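Wnt inhibitor of Dorsal protein (PDB 4KRR) is a secreted Wnt-family ligand that probably signals by binding frizzled seven-transmembrane receptors, here represented by its N-terminal domain with linker. Local coordinates at residues P92-A100 / E149-P157; W8-A19 / S62-D73. All coordinates share one frame; numbering follows the deposited sequence.

Interaction 1: residues P92-A100 / E149-P157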
loop_
_atom_site.group_PDB
_atom_site.type_symbol
_atom_site.label_atom_id
_atom_site.label_comp_id
_atom_site.label_asym_id
_atom_site.label_seq_id
_atom_site.Cartn_x
_atom_site.Cartn_y
_atom_site.Cartn_z
ATOM N N PRO A 92 14.899 -15.572 -11.868
ATOM C CA PRO A 92 13.510 -15.114 -11.771
ATOM C C PRO A 92 12.914 -15.415 -10.401
ATOM O O PRO A 92 12.703 -16.582 -10.071
ATOM C CB PRO A 92 12.799 -15.941 -12.845
ATOM C CG PRO A 92 13.858 -16.233 -13.847
ATOM C CD PRO A 92 15.123 -16.413 -13.056
ATOM N N CYS A 93 12.646 -14.374 -9.617
ATOM C CA CYS A 93 12.124 -14.549 -8.264
ATOM C C CYS A 93 10.712 -13.989 -8.114
ATOM O O CYS A 93 10.476 -12.804 -8.344
ATOM C CB CYS A 93 13.057 -13.892 -7.244
ATOM S SG CYS A 93 12.569 -14.144 -5.525
ATOM N N ALA A 94 9.779 -14.848 -7.716
ATOM C CA ALA A 94 8.384 -14.449 -7.564
ATOM C C ALA A 94 8.185 -13.539 -6.358
ATOM O O ALA A 94 8.798 -13.736 -5.307
ATOM C CB ALA A 94 7.489 -15.675 -7.456
ATOM N N HIS A 95 7.322 -12.543 -6.515
ATOM C CA HIS A 95 7.032 -11.620 -5.428
ATOM C C HIS A 95 6.278 -12.321 -4.308
ATOM O O HIS A 95 5.466 -13.213 -4.555
ATOM C CB HIS A 95 6.241 -10.413 -5.937
ATOM C CG HIS A 95 7.060 -9.452 -6.738
ATOM N ND1 HIS A 95 6.711 -8.127 -6.894
ATOM C CD2 HIS A 95 8.212 -9.620 -7.428
ATOM C CE1 HIS A 95 7.615 -7.522 -7.645
ATOM N NE2 HIS A 95 8.536 -8.406 -7.983
ATOM N N GLU A 96 6.563 -11.914 -3.074
ATOM C CA GLU A 96 5.922 -12.487 -1.896
ATOM C C GLU A 96 5.366 -11.380 -1.005
ATOM O O GLU A 96 5.957 -11.053 0.026
ATOM C CB GLU A 96 6.923 -13.344 -1.114
ATOM C CG GLU A 96 7.452 -14.543 -1.890
ATOM C CD GLU A 96 8.607 -15.238 -1.191
ATOM O OE1 GLU A 96 9.673 -14.608 -1.024
ATOM O OE2 GLU A 96 8.448 -16.416 -0.810
ATOM N N PRO A 97 4.222 -10.798 -1.403
ATOM C CA PRO A 97 3.623 -9.675 -0.673
ATOM C C PRO A 97 3.201 -10.045 0.747
ATOM O O PRO A 97 3.260 -9.200 1.638
ATOM C CB PRO A 97 2.396 -9.316 -1.522
ATOM C CG PRO A 97 2.090 -10.549 -2.303
ATOM C CD PRO A 97 3.412 -11.197 -2.569
ATOM N N THR A 98 2.788 -11.290 0.954
ATOM C CA THR A 98 2.375 -11.738 2.279
ATOM C C THR A 98 3.544 -11.711 3.265
ATOM O O THR A 98 3.385 -11.297 4.415
ATOM C CB THR A 98 1.750 -13.144 2.228
ATOM O OG1 THR A 98 0.573 -13.108 1.409
ATOM C CG2 THR A 98 1.372 -13.618 3.624
ATOM N N LYS A 99 4.716 -12.144 2.807
ATOM C CA LYS A 99 5.925 -12.084 3.620
ATOM C C LYS A 99 6.234 -10.641 4.006
ATOM O O LYS A 99 6.588 -10.355 5.152
ATOM C CB LYS A 99 7.116 -12.681 2.866
ATOM C CG LYS A 99 6.980 -14.157 2.530
ATOM C CD LYS A 99 6.970 -15.013 3.784
ATOM C CE LYS A 99 7.052 -16.490 3.438
ATOM N NZ LYS A 99 8.298 -16.811 2.686
ATOM N N ALA A 100 6.088 -9.737 3.040
ATOM C CA ALA A 100 6.358 -8.320 3.254
ATOM C C ALA A 100 5.344 -7.697 4.205
ATOM O O ALA A 100 5.695 -6.860 5.037
ATOM C CB ALA A 100 6.370 -7.580 1.928
ATOM N N GLU A 149 9.725 -18.773 -22.676
ATOM C CA GLU A 149 9.876 -17.813 -21.591
ATOM C C GLU A 149 9.539 -18.416 -20.231
ATOM O O GLU A 149 8.771 -19.375 -20.136
ATOM C CB GLU A 149 9.028 -16.566 -21.853
ATOM C CG GLU A 149 9.416 -15.822 -23.119
ATOM C CD GLU A 149 8.772 -14.457 -23.223
ATOM O OE1 GLU A 149 8.537 -13.828 -22.172
ATOM O OE2 GLU A 149 8.499 -14.015 -24.360
ATOM N N GLU A 150 10.130 -17.851 -19.183
ATOM C CA GLU A 150 9.870 -18.296 -17.821
ATOM C C GLU A 150 9.162 -17.188 -17.049
ATOM O O GLU A 150 9.627 -16.049 -17.012
ATOM C CB GLU A 150 11.174 -18.698 -17.127
ATOM C CG GLU A 150 10.978 -19.467 -15.830
ATOM C CD GLU A 150 12.264 -20.087 -15.325
ATOM O OE1 GLU A 150 12.215 -20.827 -14.319
ATOM O OE2 GLU A 150 13.325 -19.838 -15.937
ATOM N N CYS A 151 8.034 -17.528 -16.438
ATOM C CA CYS A 151 7.183 -16.532 -15.803
ATOM C C CYS A 151 7.166 -16.680 -14.284
ATOM O O CYS A 151 7.216 -17.793 -13.760
ATOM C CB CYS A 151 5.758 -16.638 -16.354
ATOM S SG CYS A 151 5.646 -16.676 -18.170
ATOM N N VAL A 152 7.103 -15.550 -13.586
ATOM C CA VAL A 152 6.955 -15.538 -12.134
ATOM C C VAL A 152 5.898 -14.519 -11.723
ATOM O O VAL A 152 5.592 -13.592 -12.474
ATOM C CB VAL A 152 8.277 -15.202 -11.409
ATOM C CG1 VAL A 152 9.315 -16.289 -11.643
ATOM C CG2 VAL A 152 8.800 -13.843 -11.850
ATOM N N ALA A 153 5.342 -14.695 -10.528
ATOM C CA ALA A 153 4.329 -13.782 -10.014
ATOM C C ALA A 153 4.966 -12.487 -9.523
ATOM O O ALA A 153 5.929 -12.512 -8.764
ATOM C CB ALA A 153 3.538 -14.441 -8.895
ATOM N N VAL A 154 4.427 -11.357 -9.969
ATOM C CA VAL A 154 4.904 -10.052 -9.522
ATOM C C VAL A 154 3.728 -9.134 -9.213
ATOM O O VAL A 154 2.633 -9.315 -9.747
ATOM C CB VAL A 154 5.802 -9.370 -10.579
ATOM C CG1 VAL A 154 7.095 -10.149 -10.770
ATOM C CG2 VAL A 154 5.058 -9.218 -11.895
ATOM N N LEU A 155 3.955 -8.155 -8.343
ATOM C CA LEU A 155 2.934 -7.164 -8.029
ATOM C C LEU A 155 2.702 -6.250 -9.226
ATOM O O LEU A 155 3.641 -5.929 -9.955
ATOM C CB LEU A 155 3.349 -6.326 -6.819
ATOM C CG LEU A 155 3.234 -6.967 -5.435
ATOM C CD1 LEU A 155 3.768 -6.027 -4.366
ATOM C CD2 LEU A 155 1.791 -7.338 -5.145
ATOM N N LYS A 156 1.451 -5.833 -9.420
ATOM C CA LYS A 156 1.108 -4.874 -10.466
ATOM C C LYS A 156 1.936 -3.608 -10.302
ATOM O O LYS A 156 2.446 -3.340 -9.213
ATOM C CB LYS A 156 -0.375 -4.492 -10.387
ATOM C CG LYS A 156 -1.351 -5.625 -10.599
ATOM C CD LYS A 156 -2.783 -5.108 -10.607
ATOM C CE LYS A 156 -3.125 -4.391 -9.310
ATOM N NZ LYS A 156 -4.542 -3.933 -9.286
ATOM N N PRO A 157 2.079 -2.826 -11.385
ATOM C CA PRO A 157 2.665 -1.490 -11.241
ATOM C C PRO A 157 1.885 -0.694 -10.201
ATOM O O PRO A 157 0.666 -0.846 -10.098
ATOM C CB PRO A 157 2.501 -0.875 -12.638
ATOM C CG PRO A 157 1.567 -1.796 -13.384
ATOM C CD PRO A 157 1.771 -3.144 -12.788
#

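Interaction 2: residues W8-A19 / S62-D73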
loop_
_atom_site.group_PDB
_atom_site.type_symbol
_atom_site.label_atom_id
_atom_site.label_comp_id
_atom_site.label_asym_id
_atom_site.label_seq_id
_atom_site.Cartn_x
_atom_site.Cartn_y
_atom_site.Cartn_z
ATOM N N TRP A 8 14.939 0.017 7.209
ATOM C CA TRP A 8 13.597 0.585 7.192
ATOM C C TRP A 8 13.597 2.059 6.803
ATOM O O TRP A 8 12.589 2.583 6.332
ATOM C CB TRP A 8 12.895 0.376 8.535
ATOM C CG TRP A 8 12.320 -1.000 8.685
ATOM C CD1 TRP A 8 12.790 -2.004 9.480
ATOM C CD2 TRP A 8 11.173 -1.527 8.007
ATOM N NE1 TRP A 8 12.002 -3.122 9.346
ATOM C CE2 TRP A 8 11.002 -2.856 8.447
ATOM C CE3 TRP A 8 10.271 -1.004 7.074
ATOM C CZ2 TRP A 8 9.969 -3.668 7.985
ATOM C CZ3 TRP A 8 9.246 -1.812 6.618
ATOM C CH2 TRP A 8 9.103 -3.130 7.073
ATOM N N GLU A 9 14.733 2.721 6.994
ATOM C CA GLU A 9 14.874 4.123 6.619
ATOM C C GLU A 9 14.806 4.297 5.102
ATOM O O GLU A 9 14.132 5.195 4.600
ATOM C CB GLU A 9 16.188 4.690 7.159
ATOM C CG GLU A 9 16.491 6.109 6.702
ATOM C CD GLU A 9 17.765 6.659 7.316
ATOM O OE1 GLU A 9 17.858 6.693 8.561
ATOM O OE2 GLU A 9 18.674 7.053 6.555
ATOM N N ASP A 10 15.505 3.428 4.379
ATOM C CA ASP A 10 15.534 3.497 2.923
ATOM C C ASP A 10 14.217 3.027 2.313
ATOM O O ASP A 10 13.724 3.616 1.353
ATOM C CB ASP A 10 16.696 2.669 2.372
ATOM C CG ASP A 10 18.037 3.120 2.911
ATOM O OD1 ASP A 10 18.156 4.302 3.296
ATOM O OD2 ASP A 10 18.972 2.293 2.950
ATOM N N ILE A 11 13.657 1.960 2.876
ATOM C CA ILE A 11 12.397 1.408 2.392
ATOM C C ILE A 11 11.260 2.417 2.534
ATOM O O ILE A 11 10.522 2.674 1.581
ATOM C CB ILE A 11 12.029 0.109 3.135
ATOM C CG1 ILE A 11 13.014 -1.004 2.773
ATOM C CG2 ILE A 11 10.615 -0.323 2.791
ATOM C CD1 ILE A 11 12.972 -1.395 1.309
ATOM N N THR A 12 11.136 2.990 3.727
ATOM C CA THR A 12 10.114 3.995 4.003
ATOM C C THR A 12 10.305 5.231 3.130
ATOM O O THR A 12 9.344 5.770 2.584
ATOM C CB THR A 12 10.123 4.412 5.489
ATOM O OG1 THR A 12 9.873 3.264 6.310
ATOM C CG2 THR A 12 9.060 5.465 5.762
ATOM N N GLY A 13 11.553 5.670 3.004
ATOM C CA GLY A 13 11.885 6.822 2.184
ATOM C C GLY A 13 11.424 6.682 0.745
ATOM O O GLY A 13 10.752 7.564 0.213
ATOM N N LYS A 14 11.784 5.562 0.119
ATOM C CA LYS A 14 11.397 5.289 -1.262
ATOM C C LYS A 14 9.893 5.079 -1.366
ATOM O O LYS A 14 9.259 5.529 -2.322
ATOM C CB LYS A 14 12.134 4.062 -1.812
ATOM C CG LYS A 14 13.634 4.254 -2.019
ATOM C CD LYS A 14 14.262 3.066 -2.747
ATOM C CE LYS A 14 14.144 1.775 -1.948
ATOM N NZ LYS A 14 14.631 0.579 -2.703
ATOM N N GLY A 15 9.323 4.396 -0.378
ATOM C CA GLY A 15 7.890 4.172 -0.345
ATOM C C GLY A 15 7.086 5.459 -0.296
ATOM O O GLY A 15 6.167 5.652 -1.090
ATOM N N LEU A 16 7.435 6.344 0.634
ATOM C CA LEU A 16 6.716 7.605 0.798
ATOM C C LEU A 16 6.852 8.523 -0.417
ATOM O O LEU A 16 5.931 9.274 -0.740
ATOM C CB LEU A 16 7.170 8.330 2.068
ATOM C CG LEU A 16 6.862 7.611 3.381
ATOM C CD1 LEU A 16 7.244 8.473 4.575
ATOM C CD2 LEU A 16 5.396 7.212 3.445
ATOM N N LYS A 17 7.999 8.468 -1.085
ATOM C CA LYS A 17 8.193 9.252 -2.301
ATOM C C LYS A 17 7.243 8.766 -3.392
ATOM O O LYS A 17 6.593 9.567 -4.064
ATOM C CB LYS A 17 9.643 9.174 -2.782
ATOM C CG LYS A 17 9.919 9.980 -4.045
ATOM C CD LYS A 17 11.372 9.854 -4.476
ATOM C CE LYS A 17 11.635 10.611 -5.769
ATOM N NZ LYS A 17 13.062 10.516 -6.189
ATOM N N GLN A 18 7.164 7.449 -3.551
ATOM C CA GLN A 18 6.262 6.844 -4.522
ATOM C C GLN A 18 4.811 7.135 -4.152
ATOM O O GLN A 18 3.990 7.455 -5.016
ATOM C CB GLN A 18 6.498 5.333 -4.599
ATOM C CG GLN A 18 5.499 4.579 -5.466
ATOM C CD GLN A 18 5.569 4.979 -6.930
ATOM O OE1 GLN A 18 4.776 5.795 -7.404
ATOM N NE2 GLN A 18 6.518 4.400 -7.657
ATOM N N ALA A 19 4.510 7.029 -2.861
ATOM C CA ALA A 19 3.161 7.263 -2.361
ATOM C C ALA A 19 2.724 8.701 -2.606
ATOM O O ALA A 19 1.584 8.952 -3.000
ATOM C CB ALA A 19 3.078 6.922 -0.879
ATOM N N SER A 62 0.371 5.082 1.620
ATOM C CA SER A 62 1.728 5.057 2.155
ATOM C C SER A 62 2.135 3.642 2.553
ATOM O O SER A 62 3.224 3.185 2.210
ATOM C CB SER A 62 1.862 6.011 3.344
ATOM O OG SER A 62 1.540 7.336 2.960
ATOM N N MET A 63 1.253 2.956 3.276
ATOM C CA MET A 63 1.475 1.559 3.630
ATOM C C MET A 63 1.647 0.693 2.388
ATOM O O MET A 63 2.545 -0.145 2.327
ATOM C CB MET A 63 0.306 1.020 4.452
ATOM C CG MET A 63 0.357 -0.485 4.646
ATOM S SD MET A 63 -1.021 -1.121 5.606
ATOM C CE MET A 63 -0.722 -2.884 5.485
ATOM N N ALA A 64 0.778 0.901 1.405
ATOM C CA ALA A 64 0.808 0.119 0.173
ATOM C C ALA A 64 2.117 0.311 -0.587
ATOM O O ALA A 64 2.675 -0.643 -1.129
ATOM C CB ALA A 64 -0.380 0.473 -0.711
ATOM N N ALA A 65 2.605 1.547 -0.617
ATOM C CA ALA A 65 3.830 1.865 -1.342
ATOM C C ALA A 65 5.054 1.282 -0.650
ATOM O O ALA A 65 6.007 0.864 -1.305
ATOM C CB ALA A 65 3.976 3.367 -1.503
ATOM N N ILE A 66 5.023 1.260 0.676
ATOM C CA ILE A 66 6.122 0.708 1.455
ATOM C C ILE A 66 6.198 -0.806 1.278
ATOM O O ILE A 66 7.281 -1.364 1.090
ATOM C CB ILE A 66 5.988 1.071 2.951
ATOM C CG1 ILE A 66 6.172 2.578 3.145
ATOM C CG2 ILE A 66 7.006 0.311 3.789
ATOM C CD1 ILE A 66 6.007 3.038 4.577
ATOM N N VAL A 67 5.042 -1.463 1.329
ATOM C CA VAL A 67 4.971 -2.912 1.154
ATOM C C VAL A 67 5.317 -3.315 -0.281
ATOM O O VAL A 67 6.011 -4.308 -0.508
ATOM C CB VAL A 67 3.581 -3.463 1.550
ATOM C CG1 VAL A 67 3.478 -4.949 1.234
ATOM C CG2 VAL A 67 3.312 -3.212 3.033
ATOM N N HIS A 68 4.839 -2.531 -1.244
ATOM C CA HIS A 68 5.155 -2.759 -2.650
ATOM C C HIS A 68 6.659 -2.649 -2.874
ATOM O O HIS A 68 7.251 -3.449 -3.599
ATOM C CB HIS A 68 4.414 -1.748 -3.531
ATOM C CG HIS A 68 4.522 -2.021 -5.000
ATOM N ND1 HIS A 68 5.629 -1.673 -5.745
ATOM C CD2 HIS A 68 3.652 -2.593 -5.866
ATOM C CE1 HIS A 68 5.440 -2.026 -7.003
ATOM N NE2 HIS A 68 4.247 -2.585 -7.105
ATOM N N THR A 69 7.272 -1.653 -2.241
ATOM C CA THR A 69 8.710 -1.445 -2.351
ATOM C C THR A 69 9.467 -2.603 -1.710
ATOM O O THR A 69 10.425 -3.124 -2.284
ATOM C CB THR A 69 9.141 -0.121 -1.686
ATOM O OG1 THR A 69 8.484 0.976 -2.333
ATOM C CG2 THR A 69 10.648 0.069 -1.787
ATOM N N LEU A 70 9.022 -3.007 -0.523
ATOM C CA LEU A 70 9.661 -4.087 0.220
ATOM C C LEU A 70 9.530 -5.425 -0.501
ATOM O O LEU A 70 10.484 -6.200 -0.570
ATOM C CB LEU A 70 9.077 -4.188 1.633
ATOM C CG LEU A 70 9.609 -5.324 2.507
ATOM C CD1 LEU A 70 11.118 -5.212 2.676
ATOM C CD2 LEU A 70 8.912 -5.339 3.863
ATOM N N THR A 71 8.342 -5.691 -1.033
ATOM C CA THR A 71 8.094 -6.916 -1.783
ATOM C C THR A 71 8.979 -6.986 -3.025
ATOM O O THR A 71 9.604 -8.014 -3.303
ATOM C CB THR A 71 6.624 -7.010 -2.227
ATOM O OG1 THR A 71 5.769 -6.905 -1.083
ATOM C CG2 THR A 71 6.359 -8.329 -2.940
ATOM N N LYS A 72 9.031 -5.882 -3.763
ATOM C CA LYS A 72 9.785 -5.824 -5.012
ATOM C C LYS A 72 11.286 -5.938 -4.772
ATOM O O LYS A 72 11.973 -6.700 -5.451
ATOM C CB LYS A 72 9.465 -4.531 -5.768
ATOM C CG LYS A 72 10.068 -4.454 -7.159
ATOM C CD LYS A 72 9.594 -3.211 -7.896
ATOM C CE LYS A 72 10.111 -3.184 -9.326
ATOM N NZ LYS A 72 9.650 -1.977 -10.068
ATOM N N ASP A 73 11.788 -5.182 -3.802
ATOM C CA ASP A 73 13.215 -5.182 -3.495
ATOM C C ASP A 73 13.697 -6.530 -2.968
ATOM O O ASP A 73 14.831 -6.934 -3.231
ATOM C CB ASP A 73 13.555 -4.065 -2.508
ATOM C CG ASP A 73 13.499 -2.692 -3.145
ATOM O OD1 ASP A 73 12.799 -2.538 -4.168
ATOM O OD2 ASP A 73 14.156 -1.767 -2.624
#

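Interaction 1: residues P92-A100 / E149-P157
The two-stranded antiparallel hairpin of the Wnt N-terminal domain, 130-136 with 149-155, is flanked along its second strand by the extended lead-in to helix 97-107, with His-95 lying against Val-154. The two paths run nearly parallel, 23° apart end to end, and are joined by one backbone hydrogen bond: His-95 N donates to Ala-153 O at 2.6 Å with an N-H...O angle of 168°. Beside it, Ala-94 CA makes a CA-H...O contact with Ala-153 O at 3.3 Å. On its other side the strand is paired through its backbone with 130-136, Val-154 bonding to Glu-131. Disulfides tie each path to other parts of the chain: Cys-93 to Cys-84, and Cys-151 to Cys-134 across the hairpin.

With CG anti to its own carbonyl carbon (chi1 -73°), the imidazole of His-95 comes down over the strand. Val-154 CA then lies over one ring face, 3.8 Å from the centroid, in CH-pi geometry, and Val-154 CG1 touches His-95 CD2 at 3.6 Å over a face. Leu-155 CG meets the ring edge in plane. An alanine here would keep the N-H donor but would probably leave Val-154 and Leu-155 without the ring they pack on, opening a gap over the strand. The His-95 side chain also touches Thr-71 and Ala-75 of helix 53-75.

Apolar contacts extend the seam both ways. Toward the helix, Pro-97 CB approaches Leu-155 CD2 at 4.2 Å; toward the hairpin end, Val-152 sets its CB 3.9 Å from Ala-94 CA and its CG1 3.7 Å from Pro-92 CB.

Interaction 2: residues W8-A19 / S62-D73
Gly-15 and Ile-66 mark the close crossing of helices 8-26 and 53-75 in the helical Wnt N-terminal domain. The axes of segments 8-19 and 62-73 approach to 7.7 Å at 125°, and Gly-15 CA lies 4.3 Å from Ile-66 CA. Small residues permit this: a beta carbon built on Gly-15 would stand 2.8 Å from Ile-66 CG1, a clash. Gly-15 O sits 3.2 Å from Ala-65 CB, and Ala-19 CB meets Ala-65 CB at 3.7 Å.

The apolar packing is knobs-into-holes in both directions. Ile-66 fits among Ile-11, Thr-12, Gly-15 and Leu-16, while Ile-11 fits among Ile-66, Thr-69, Leu-70 and Asp-73. Ile-66 has CG2 anti to its backbone N, which turns that methyl toward Ile-11 CG2 (3.8 Å) and toward the indole edge of Trp-8, near its plane. Trp-8 CH2 also touches Leu-70 CD2, and its ring stacks with His-107 of helix 97-107.

One polar bond crosses the interface: Lys-14, bent at chi3 (-63°), brings NZ to Asp-73 OD2 in a salt bridge modelled at 2.4 Å, so short that its exact length is doubtful. The threonine hydroxyls turn back to their own helices. Thr-69 OG1 bonds to Ala-65 O at 2.7 Å, and the carbonyl takes the Thr-69 N-H from the opposite face of its plane; Thr-12 OG1 and N both donate to Trp-8 O.

The chemistry therefore implies an interface set by shape: glycine and alanine admit the neighbouring helix, threonine hydroxyls are satisfied intrahelically, and the one charge pair lies toward the C-terminal end of helix 53-75, where the exposed Lys-14 reaches Asp-73 beside the Ile-11 knob.

Overall arrangement
Helix 53-75 connects the two contacts, whose centres are 16 Å apart. It packs on helix 8-26 in interaction 2 and, through other residues, meets both segments of interaction 1. His-68 NE2 lies 2.9 Å from Lys-156 O, a probable hydrogen bond just beyond strand 149-155, while Thr-71 OG1 packs 3.1 Å from Ala-100 CB at the start of helix 97-107. Both contacts also approach the sodium ion bound at Cys-74, Ile-79 and Cys-82: the side chain of Asp-73 is about 6 Å from it and that of Cys-93 about 7 Å. Interaction 2 is partly buried near the chain centre; interaction 1 is a surface contact.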